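Local structure of acetyl-CoA acetyltransferase (4EGV) at residues A[199-204]-A[457-462]; A[223-228]-A[373-378]; A[297-302]-A[425-430]. The protein probably acts as an acyltransferase of the thiolase superfamily, as a monomeric SCP2-thiolase-like protein that carries an additional C-terminal domain. All coordinates share one frame; numbering follows the deposited sequence.

Contact 1: A[199-204]-A[457-462]; sequences ENARRA and IETYTV
The additional C-terminal domain of this thiolase-like protein meets the rest of the chain here: strand 453-463 of its antiparallel five-stranded sheet lies against helix 191-206. The short segments approach to 7.2 Å between axes and run at 137° to each other, so the strand crosses the helix obliquely. Tyr460 is held at two places. Its CG sits between the backbone N and the carbonyl carbon (chi1 67°), and the ring reaches over to the helix, its hydroxyl at Arg203. The Asn200 amide lies nearly flat over one face of that ring, planes 11° apart, with ND2 offset toward the rim. The same ND2 gives an almost straight hydrogen bond to Tyr460 O at 2.8 Å, reaching the oxygen from above its carbonyl plane, so the amide holds the backbone by a bond and lies stacked on the ring of the same residue. At the far end of the ring, Arg203 NH2 donates to Tyr460 OH at 2.7 Å, well bent; the arginine chain is extended up to its turn at chi3, and its guanidinium stands steeply to the ring. Arg203 NH1 forms a salt bridge with Asp500, which should help fix the group. One residue back along the strand, Thr459 OG1 lies 3.5 Å from Asn200 CB and is hydrogen-bonded to Leu197 O, while Ala201 CB packs beside Thr459 OG1 (3.9 Å). Glu458 and Thr459 form a classic beta bulge opposite Ile474. Buried polar anchors in a helix-to-strand contact thus dock the additional TLP1 C-terminal domain, assigned to the OB clan.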
loop_
_atom_site.group_PDB
_atom_site.type_symbol
_atom_site.label_atom_id
_atom_site.label_comp_id
_atom_site.label_asym_id
_atom_site.label_seq_id
_atom_site.Cartn_x
_atom_site.Cartn_y
_atom_site.Cartn_z
ATOM N N GLU A 199 -11.889 -6.087 6.350
ATOM C CA GLU A 199 -11.515 -7.406 6.719
ATOM C C GLU A 199 -12.652 -8.249 7.256
ATOM O O GLU A 199 -12.676 -9.384 6.982
ATOM C CB GLU A 199 -10.392 -7.304 7.708
ATOM C CG GLU A 199 -9.510 -8.471 7.757
ATOM C CD GLU A 199 -8.319 -8.395 6.865
ATOM O OE1 GLU A 199 -8.160 -9.291 6.061
ATOM O OE2 GLU A 199 -7.514 -7.498 6.998
ATOM N N ASN A 200 -13.609 -7.678 7.979
ATOM C CA ASN A 200 -14.752 -8.414 8.448
ATOM C C ASN A 200 -15.802 -8.555 7.372
ATOM O O ASN A 200 -16.553 -9.478 7.358
ATOM C CB ASN A 200 -15.317 -7.777 9.698
ATOM C CG ASN A 200 -14.583 -8.151 10.906
ATOM O OD1 ASN A 200 -14.074 -9.207 11.005
ATOM N ND2 ASN A 200 -14.523 -7.276 11.828
ATOM N N ALA A 201 -15.799 -7.644 6.435
ATOM C CA ALA A 201 -16.630 -7.764 5.228
ATOM C C ALA A 201 -16.190 -8.905 4.271
ATOM O O ALA A 201 -17.030 -9.519 3.608
ATOM C CB ALA A 201 -16.734 -6.440 4.511
ATOM N N ARG A 202 -14.888 -9.179 4.216
ATOM C CA ARG A 202 -14.342 -10.249 3.399
ATOM C C ARG A 202 -14.598 -11.584 4.082
ATOM O O ARG A 202 -14.815 -12.610 3.437
ATOM C CB ARG A 202 -12.845 -10.043 3.185
ATOM C CG ARG A 202 -12.184 -11.056 2.303
ATOM C CD ARG A 202 -10.712 -10.852 2.179
ATOM N NE ARG A 202 -10.113 -11.976 1.481
ATOM C CZ ARG A 202 -9.632 -13.070 2.072
ATOM N NH1 ARG A 202 -9.652 -13.163 3.388
ATOM N NH2 ARG A 202 -9.123 -14.070 1.342
ATOM N N ARG A 203 -14.578 -11.562 5.403
ATOM C CA ARG A 203 -14.915 -12.749 6.164
ATOM C C ARG A 203 -16.365 -13.184 5.946
ATOM O O ARG A 203 -16.647 -14.382 5.869
ATOM C CB ARG A 203 -14.633 -12.556 7.647
ATOM C CG ARG A 203 -14.846 -13.825 8.423
ATOM C CD ARG A 203 -14.563 -13.722 9.874
ATOM N NE ARG A 203 -15.510 -12.868 10.578
ATOM C CZ ARG A 203 -16.704 -13.242 11.010
ATOM N NH1 ARG A 203 -17.112 -14.455 10.799
ATOM N NH2 ARG A 203 -17.484 -12.399 11.658
ATOM N N ALA A 204 -17.265 -12.202 5.858
ATOM C CA ALA A 204 -18.669 -12.423 5.497
ATOM C C ALA A 204 -18.825 -13.122 4.158
ATOM O O ALA A 204 -19.354 -14.215 4.106
ATOM C CB ALA A 204 -19.421 -11.113 5.492
ATOM N N ILE A 457 -26.676 -6.096 10.171
ATOM C CA ILE A 457 -25.232 -5.885 10.230
ATOM C C ILE A 457 -24.564 -6.406 8.938
ATOM O O ILE A 457 -24.700 -7.579 8.596
ATOM C CB ILE A 457 -24.641 -6.550 11.470
ATOM C CG1 ILE A 457 -25.145 -5.840 12.719
ATOM C CG2 ILE A 457 -23.150 -6.504 11.418
ATOM C CD1 ILE A 457 -24.722 -6.468 14.001
ATOM N N GLU A 458 -23.874 -5.534 8.200
ATOM C CA GLU A 458 -23.130 -5.998 7.030
ATOM C C GLU A 458 -21.673 -6.254 7.400
ATOM O O GLU A 458 -21.082 -7.249 6.985
ATOM C CB GLU A 458 -23.257 -5.033 5.841
ATOM C CG GLU A 458 -22.844 -5.678 4.524
ATOM C CD GLU A 458 -22.843 -4.727 3.351
ATOM O OE1 GLU A 458 -23.299 -3.584 3.511
ATOM O OE2 GLU A 458 -22.366 -5.113 2.271
ATOM N N THR A 459 -21.129 -5.343 8.199
ATOM C CA THR A 459 -19.786 -5.464 8.749
ATOM C C THR A 459 -19.652 -4.625 10.034
ATOM O O THR A 459 -20.520 -3.837 10.384
ATOM C CB THR A 459 -18.712 -5.137 7.693
ATOM O OG1 THR A 459 -17.411 -5.422 8.210
ATOM C CG2 THR A 459 -18.807 -3.704 7.258
ATOM N N TYR A 460 -18.557 -4.839 10.740
ATOM C CA TYR A 460 -18.384 -4.360 12.093
ATOM C C TYR A 460 -16.896 -4.317 12.436
ATOM O O TYR A 460 -16.049 -4.961 11.803
ATOM C CB TYR A 460 -19.111 -5.298 13.083
ATOM C CG TYR A 460 -18.490 -6.685 13.178
ATOM C CD1 TYR A 460 -17.597 -7.010 14.203
ATOM C CD2 TYR A 460 -18.786 -7.666 12.229
ATOM C CE1 TYR A 460 -17.014 -8.265 14.285
ATOM C CE2 TYR A 460 -18.208 -8.940 12.300
ATOM C CZ TYR A 460 -17.318 -9.235 13.343
ATOM O OH TYR A 460 -16.738 -10.483 13.417
ATOM N N THR A 461 -16.588 -3.546 13.460
ATOM C CA THR A 461 -15.335 -3.721 14.170
ATOM C C THR A 461 -15.531 -3.351 15.647
ATOM O O THR A 461 -16.573 -2.812 16.016
ATOM C CB THR A 461 -14.190 -2.928 13.483
ATOM O OG1 THR A 461 -12.942 -3.205 14.129
ATOM C CG2 THR A 461 -14.488 -1.451 13.454
ATOM N N VAL A 462 -14.555 -3.677 16.485
ATOM C CA VAL A 462 -14.618 -3.295 17.879
ATOM C C VAL A 462 -13.310 -2.624 18.288
ATOM O O VAL A 462 -12.224 -3.065 17.899
ATOM C CB VAL A 462 -14.879 -4.507 18.788
ATOM C CG1 VAL A 462 -15.102 -4.049 20.242
ATOM C CG2 VAL A 462 -16.065 -5.297 18.319
#

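Contact 2: A[223-228]-A[373-378]; sequences PFSKVA and LPFFGG
The ring of Phe375 stands between the two segments and presents one face to helix 210-230. Ser225 CB sits over that face, 3.5 Å from the centroid of the Phe375 ring and 19° off the ring normal, a CH-pi contact displaced toward the CD1 side of the rim. Pro374 CB, from the same short helix as the ring, lies over the centre of the opposite face, so the phenyl group is sandwiched between a serine methylene and a proline. The CG of Phe375 is anti to its carbonyl carbon, and the ring extends along helix 210-230 toward Phe224, whose CB meets Phe375 CE2 at 3.8 Å. The Phe224 ring itself leads away from the contact and meets Phe221. Both helices belong to the thiolase-like part of the chain: 210-230 is a long one, whereas 373-376 is a single turn; Gly377, the first residue beyond it, has positive phi, at angles that call for glycine. At the foot of the Phe375 ring, Ala228 CB touches Phe375 CB at 3.6 Å, and the small residue lets the backbones come close, with the Ala228 and Phe376 CA atoms 5.6 Å apart. Ser225 OG occupies the crowded position between the backbone N and the carbonyl carbon; it is hydrogen-bonded to Arg240 N and Ala222 O, leaving CB to face the ring. Phe376 is directed elsewhere, its ring meeting that of His386 at about 60°.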
loop_
_atom_site.group_PDB
_atom_site.type_symbol
_atom_site.label_atom_id
_atom_site.label_comp_id
_atom_site.label_asym_id
_atom_site.label_seq_id
_atom_site.Cartn_x
_atom_site.Cartn_y
_atom_site.Cartn_z
ATOM N N PRO A 223 5.062 -15.890 6.911
ATOM C CA PRO A 223 6.084 -15.840 5.872
ATOM C C PRO A 223 6.640 -14.429 5.604
ATOM O O PRO A 223 7.810 -14.292 5.268
ATOM C CB PRO A 223 5.346 -16.356 4.631
ATOM C CG PRO A 223 4.238 -17.131 5.132
ATOM C CD PRO A 223 3.846 -16.580 6.434
ATOM N N PHE A 224 5.791 -13.412 5.735
ATOM C CA PHE A 224 6.214 -12.000 5.778
ATOM C C PHE A 224 7.279 -11.657 6.844
ATOM O O PHE A 224 8.323 -11.098 6.513
ATOM C CB PHE A 224 5.003 -11.095 5.952
ATOM C CG PHE A 224 4.226 -10.902 4.713
ATOM C CD1 PHE A 224 4.114 -9.650 4.144
ATOM C CD2 PHE A 224 3.617 -11.958 4.098
ATOM C CE1 PHE A 224 3.393 -9.464 2.969
ATOM C CE2 PHE A 224 2.911 -11.778 2.925
ATOM C CZ PHE A 224 2.790 -10.544 2.370
ATOM N N SER A 225 7.021 -12.013 8.101
ATOM C CA SER A 225 7.929 -11.653 9.172
ATOM C C SER A 225 9.226 -12.419 9.105
ATOM O O SER A 225 10.235 -11.959 9.626
ATOM C CB SER A 225 7.285 -11.723 10.573
ATOM O OG SER A 225 7.038 -13.038 10.994
ATOM N N LYS A 226 9.216 -13.566 8.427
ATOM C CA LYS A 226 10.436 -14.309 8.213
ATOM C C LYS A 226 11.373 -13.605 7.242
ATOM O O LYS A 226 12.563 -13.445 7.526
ATOM C CB LYS A 226 10.133 -15.709 7.720
ATOM C CG LYS A 226 11.412 -16.494 7.488
ATOM C CD LYS A 226 11.241 -18.014 7.380
ATOM C CE LYS A 226 11.190 -18.479 5.916
ATOM N NZ LYS A 226 9.816 -18.396 5.393
ATOM N N VAL A 227 10.835 -13.191 6.095
ATOM C CA VAL A 227 11.563 -12.377 5.135
ATOM C C VAL A 227 12.043 -11.083 5.796
ATOM O O VAL A 227 13.131 -10.631 5.548
ATOM C CB VAL A 227 10.684 -12.078 3.883
ATOM C CG1 VAL A 227 11.247 -10.929 3.031
ATOM C CG2 VAL A 227 10.492 -13.329 3.048
ATOM N N ALA A 228 11.222 -10.509 6.654
ATOM C CA ALA A 228 11.541 -9.283 7.305
ATOM C C ALA A 228 12.726 -9.411 8.222
ATOM O O ALA A 228 13.501 -8.474 8.335
ATOM C CB ALA A 228 10.351 -8.752 8.043
ATOM N N LEU A 373 4.862 -4.486 6.147
ATOM C CA LEU A 373 4.704 -3.302 6.958
ATOM C C LEU A 373 4.748 -3.431 8.462
ATOM O O LEU A 373 5.554 -2.809 9.112
ATOM C CB LEU A 373 3.525 -2.464 6.526
ATOM C CG LEU A 373 3.969 -1.182 5.870
ATOM C CD1 LEU A 373 2.870 -0.493 5.315
ATOM C CD2 LEU A 373 4.722 -0.305 6.769
ATOM N N PRO A 374 3.906 -4.226 9.051
ATOM C CA PRO A 374 4.090 -4.325 10.464
ATOM C C PRO A 374 5.582 -4.540 10.677
ATOM O O PRO A 374 6.195 -3.775 11.400
ATOM C CB PRO A 374 3.280 -5.552 10.829
ATOM C CG PRO A 374 2.446 -5.751 9.762
ATOM C CD PRO A 374 3.091 -5.331 8.565
ATOM N N PHE A 375 6.139 -5.554 10.023
ATOM C CA PHE A 375 7.393 -6.165 10.392
ATOM C C PHE A 375 8.625 -5.419 9.972
ATOM O O PHE A 375 9.559 -5.367 10.672
ATOM C CB PHE A 375 7.452 -7.614 9.902
ATOM C CG PHE A 375 6.194 -8.376 10.085
ATOM C CD1 PHE A 375 5.815 -8.818 11.311
ATOM C CD2 PHE A 375 5.367 -8.626 9.035
ATOM C CE1 PHE A 375 4.638 -9.488 11.453
ATOM C CE2 PHE A 375 4.234 -9.288 9.198
ATOM C CZ PHE A 375 3.867 -9.724 10.393
ATOM N N PHE A 376 8.597 -4.867 8.791
ATOM C CA PHE A 376 9.692 -4.108 8.210
ATOM C C PHE A 376 9.956 -2.807 8.963
ATOM O O PHE A 376 11.099 -2.396 9.082
ATOM C CB PHE A 376 9.465 -3.847 6.709
ATOM C CG PHE A 376 10.568 -3.030 6.042
ATOM C CD1 PHE A 376 11.848 -3.551 5.867
ATOM C CD2 PHE A 376 10.318 -1.744 5.567
ATOM C CE1 PHE A 376 12.850 -2.811 5.239
ATOM C CE2 PHE A 376 11.320 -0.995 4.942
ATOM C CZ PHE A 376 12.590 -1.526 4.804
ATOM N N GLY A 377 8.886 -2.191 9.469
ATOM C CA GLY A 377 8.937 -0.926 10.173
ATOM C C GLY A 377 8.456 0.206 9.309
ATOM O O GLY A 377 8.689 0.219 8.091
ATOM N N GLY A 378 7.777 1.160 9.929
ATOM C CA GLY A 378 7.327 2.341 9.213
ATOM C C GLY A 378 5.850 2.583 9.356
ATOM O O GLY A 378 5.124 1.692 9.722
#

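Contact 3: A[297-302]-A[425-430]; sequences RGHADM and ADWVAD
Stacking, a histidine-carboxylate hydrogen bond and van der Waals packing of a methyl on a guanidinium join strand 294-303 to the loop 425-430, which runs nearly parallel to it. The aromatic part is an offset stack of the His299 imidazole on the six-membered ring of Trp427, centroids 4.1 Å apart and planes at 12°. NE2 of the histidine comes over the rim of the indole near CH2. Trp427 reaches this place with CG anti to its backbone N, and it also touches Ala130 of helix 117-130.

The polar part lies at the imidazole edge. His299 ND1 donates to Asp430 OD2 at 2.7 Å, nearly straight at 166° and in the plane of the ring; Asp430 OD2 accepts through its anti lone pair, and ring and carboxylate planes are 61° apart. Asp430 OD1 is hydrogen-bonded to Ser432 OG, so both carboxylate oxygens are engaged, and the aspartate probably favours a charged imidazole. The carbonyl O of Val428 also lies at the edge of the ring, close to CE1. Stack and bond together fix the rotation of the imidazole, which is buried between helices 117-130 and 317-330 through Thr123 and Val329.

The third kind of contact is at the other end. The doubly bent chain of Arg297 places one face of its guanidinium against Ala425 CB, which lies 3.6 Å from Arg297 NE, while NH1 is hydrogen-bonded to Glu423 O. Arg297 and Gly298 make a classic beta bulge opposite Ile419. A His-carboxylate pair here pins the loop leading into helix 432-440 along a strand of the nine-stranded mixed sheet of the thiolase fold.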
loop_
_atom_site.group_PDB
_atom_site.type_symbol
_atom_site.label_atom_id
_atom_site.label_comp_id
_atom_site.label_asym_id
_atom_site.label_seq_id
_atom_site.Cartn_x
_atom_site.Cartn_y
_atom_site.Cartn_z
ATOM N N ARG A 297 8.328 -1.940 -17.099
ATOM C CA ARG A 297 7.639 -2.564 -18.192
ATOM C C ARG A 297 6.136 -2.446 -18.109
ATOM O O ARG A 297 5.502 -2.150 -19.090
ATOM C CB ARG A 297 8.080 -4.011 -18.372
ATOM C CG ARG A 297 9.495 -4.144 -18.915
ATOM C CD ARG A 297 9.584 -3.830 -20.423
ATOM N NE ARG A 297 8.794 -4.734 -21.267
ATOM C CZ ARG A 297 9.216 -5.911 -21.735
ATOM N NH1 ARG A 297 10.425 -6.368 -21.473
ATOM N NH2 ARG A 297 8.417 -6.654 -22.473
ATOM N N GLY A 298 5.570 -2.640 -16.933
ATOM C CA GLY A 298 4.147 -2.441 -16.768
ATOM C C GLY A 298 3.793 -1.494 -15.665
ATOM O O GLY A 298 4.548 -1.283 -14.734
ATOM N N HIS A 299 2.615 -0.918 -15.780
ATOM C CA HIS A 299 2.164 0.034 -14.796
ATOM C C HIS A 299 0.680 0.233 -14.920
ATOM O O HIS A 299 0.153 0.040 -15.985
ATOM C CB HIS A 299 2.894 1.354 -14.985
ATOM C CG HIS A 299 3.219 1.666 -16.415
ATOM N ND1 HIS A 299 2.397 2.422 -17.222
ATOM C CD2 HIS A 299 4.283 1.328 -17.178
ATOM C CE1 HIS A 299 2.943 2.528 -18.418
ATOM N NE2 HIS A 299 4.080 1.861 -18.421
ATOM N N ALA A 300 0.021 0.568 -13.812
ATOM C CA ALA A 300 -1.349 1.076 -13.797
ATOM C C ALA A 300 -1.616 1.796 -12.474
ATOM O O ALA A 300 -0.978 1.512 -11.485
ATOM C CB ALA A 300 -2.351 -0.020 -14.047
ATOM N N ASP A 301 -2.522 2.765 -12.492
ATOM C CA ASP A 301 -2.968 3.467 -11.298
ATOM C C ASP A 301 -4.513 3.447 -11.217
ATOM O O ASP A 301 -5.196 3.969 -12.086
ATOM C CB ASP A 301 -2.437 4.922 -11.242
ATOM C CG ASP A 301 -0.915 5.047 -11.524
ATOM O OD1 ASP A 301 -0.074 4.487 -10.772
ATOM O OD2 ASP A 301 -0.544 5.744 -12.494
HETATM N N MSE A 302 -5.050 2.848 -10.165
HETATM C CA MSE A 302 -6.483 2.801 -9.983
HETATM C C MSE A 302 -6.955 3.435 -8.692
HETATM O O MSE A 302 -6.177 3.664 -7.796
HETATM C CB MSE A 302 -6.981 1.367 -10.098
HETATM C CG MSE A 302 -6.866 0.780 -11.517
HETATM SE SE MSE A 302 -7.953 1.663 -12.895
HETATM C CE MSE A 302 -9.751 1.442 -12.126
ATOM N N ALA A 425 12.461 -2.456 -23.471
ATOM C CA ALA A 425 11.372 -2.178 -24.374
ATOM C C ALA A 425 11.039 -0.743 -24.374
ATOM O O ALA A 425 11.477 -0.020 -23.534
ATOM C CB ALA A 425 10.183 -2.945 -24.026
ATOM N N ASP A 426 10.219 -0.352 -25.322
ATOM C CA ASP A 426 9.716 0.985 -25.415
ATOM C C ASP A 426 8.654 1.156 -24.395
ATOM O O ASP A 426 7.936 0.266 -24.123
ATOM C CB ASP A 426 9.068 1.175 -26.767
ATOM C CG ASP A 426 10.020 1.631 -27.820
ATOM O OD1 ASP A 426 11.206 1.404 -27.683
ATOM O OD2 ASP A 426 9.563 2.215 -28.801
ATOM N N TRP A 427 8.528 2.337 -23.860
ATOM C CA TRP A 427 7.454 2.656 -22.968
ATOM C C TRP A 427 6.154 2.472 -23.686
ATOM O O TRP A 427 5.980 2.983 -24.752
ATOM C CB TRP A 427 7.609 4.101 -22.526
ATOM C CG TRP A 427 6.611 4.605 -21.596
ATOM C CD1 TRP A 427 5.534 5.307 -21.898
ATOM C CD2 TRP A 427 6.623 4.474 -20.186
ATOM N NE1 TRP A 427 4.842 5.616 -20.783
ATOM C CE2 TRP A 427 5.501 5.111 -19.710
ATOM C CE3 TRP A 427 7.472 3.864 -19.283
ATOM C CZ2 TRP A 427 5.205 5.162 -18.398
ATOM C CZ3 TRP A 427 7.168 3.921 -17.991
ATOM C CH2 TRP A 427 6.052 4.553 -17.550
ATOM N N VAL A 428 5.257 1.722 -23.078
ATOM C CA VAL A 428 3.896 1.512 -23.521
ATOM C C VAL A 428 2.954 2.334 -22.619
ATOM O O VAL A 428 2.914 2.116 -21.408
ATOM C CB VAL A 428 3.512 -0.004 -23.440
ATOM C CG1 VAL A 428 2.058 -0.254 -23.913
ATOM C CG2 VAL A 428 4.508 -0.884 -24.188
ATOM N N ALA A 429 2.206 3.277 -23.195
ATOM C CA ALA A 429 1.183 4.020 -22.441
ATOM C C ALA A 429 0.087 3.067 -21.909
ATOM O O ALA A 429 -0.407 2.212 -22.633
ATOM C CB ALA A 429 0.577 5.179 -23.278
ATOM N N ASP A 430 -0.270 3.213 -20.636
ATOM C CA ASP A 430 -1.350 2.431 -20.040
ATOM C C ASP A 430 -2.763 3.056 -20.192
ATOM O O ASP A 430 -2.943 4.247 -20.421
ATOM C CB ASP A 430 -1.026 2.000 -18.574
ATOM C CG ASP A 430 -1.131 3.148 -17.548
ATOM O OD1 ASP A 430 -2.222 3.724 -17.400
ATOM O OD2 ASP A 430 -0.126 3.444 -16.859
#

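From the N terminus, the chain first reaches helix 191-206, the early half of contact 1, and then helix 210-230, which follows directly and opens contact 2. Strand 294-303 opens contact 3 before helix 373-376 closes contact 2, and the loop 425-430 closes contact 3 afterwards; contacts 2 and 3 therefore cross. Strand 453-463 closes contact 1 last, so its long loop encloses both of the others. Contact 2 ties two helices together, contact 3 binds a loop to the large mixed sheet, and contact 1 joins the C-terminal five-stranded sheet to helix 191-206. The three are separate, with centres 25 to 35 Å apart.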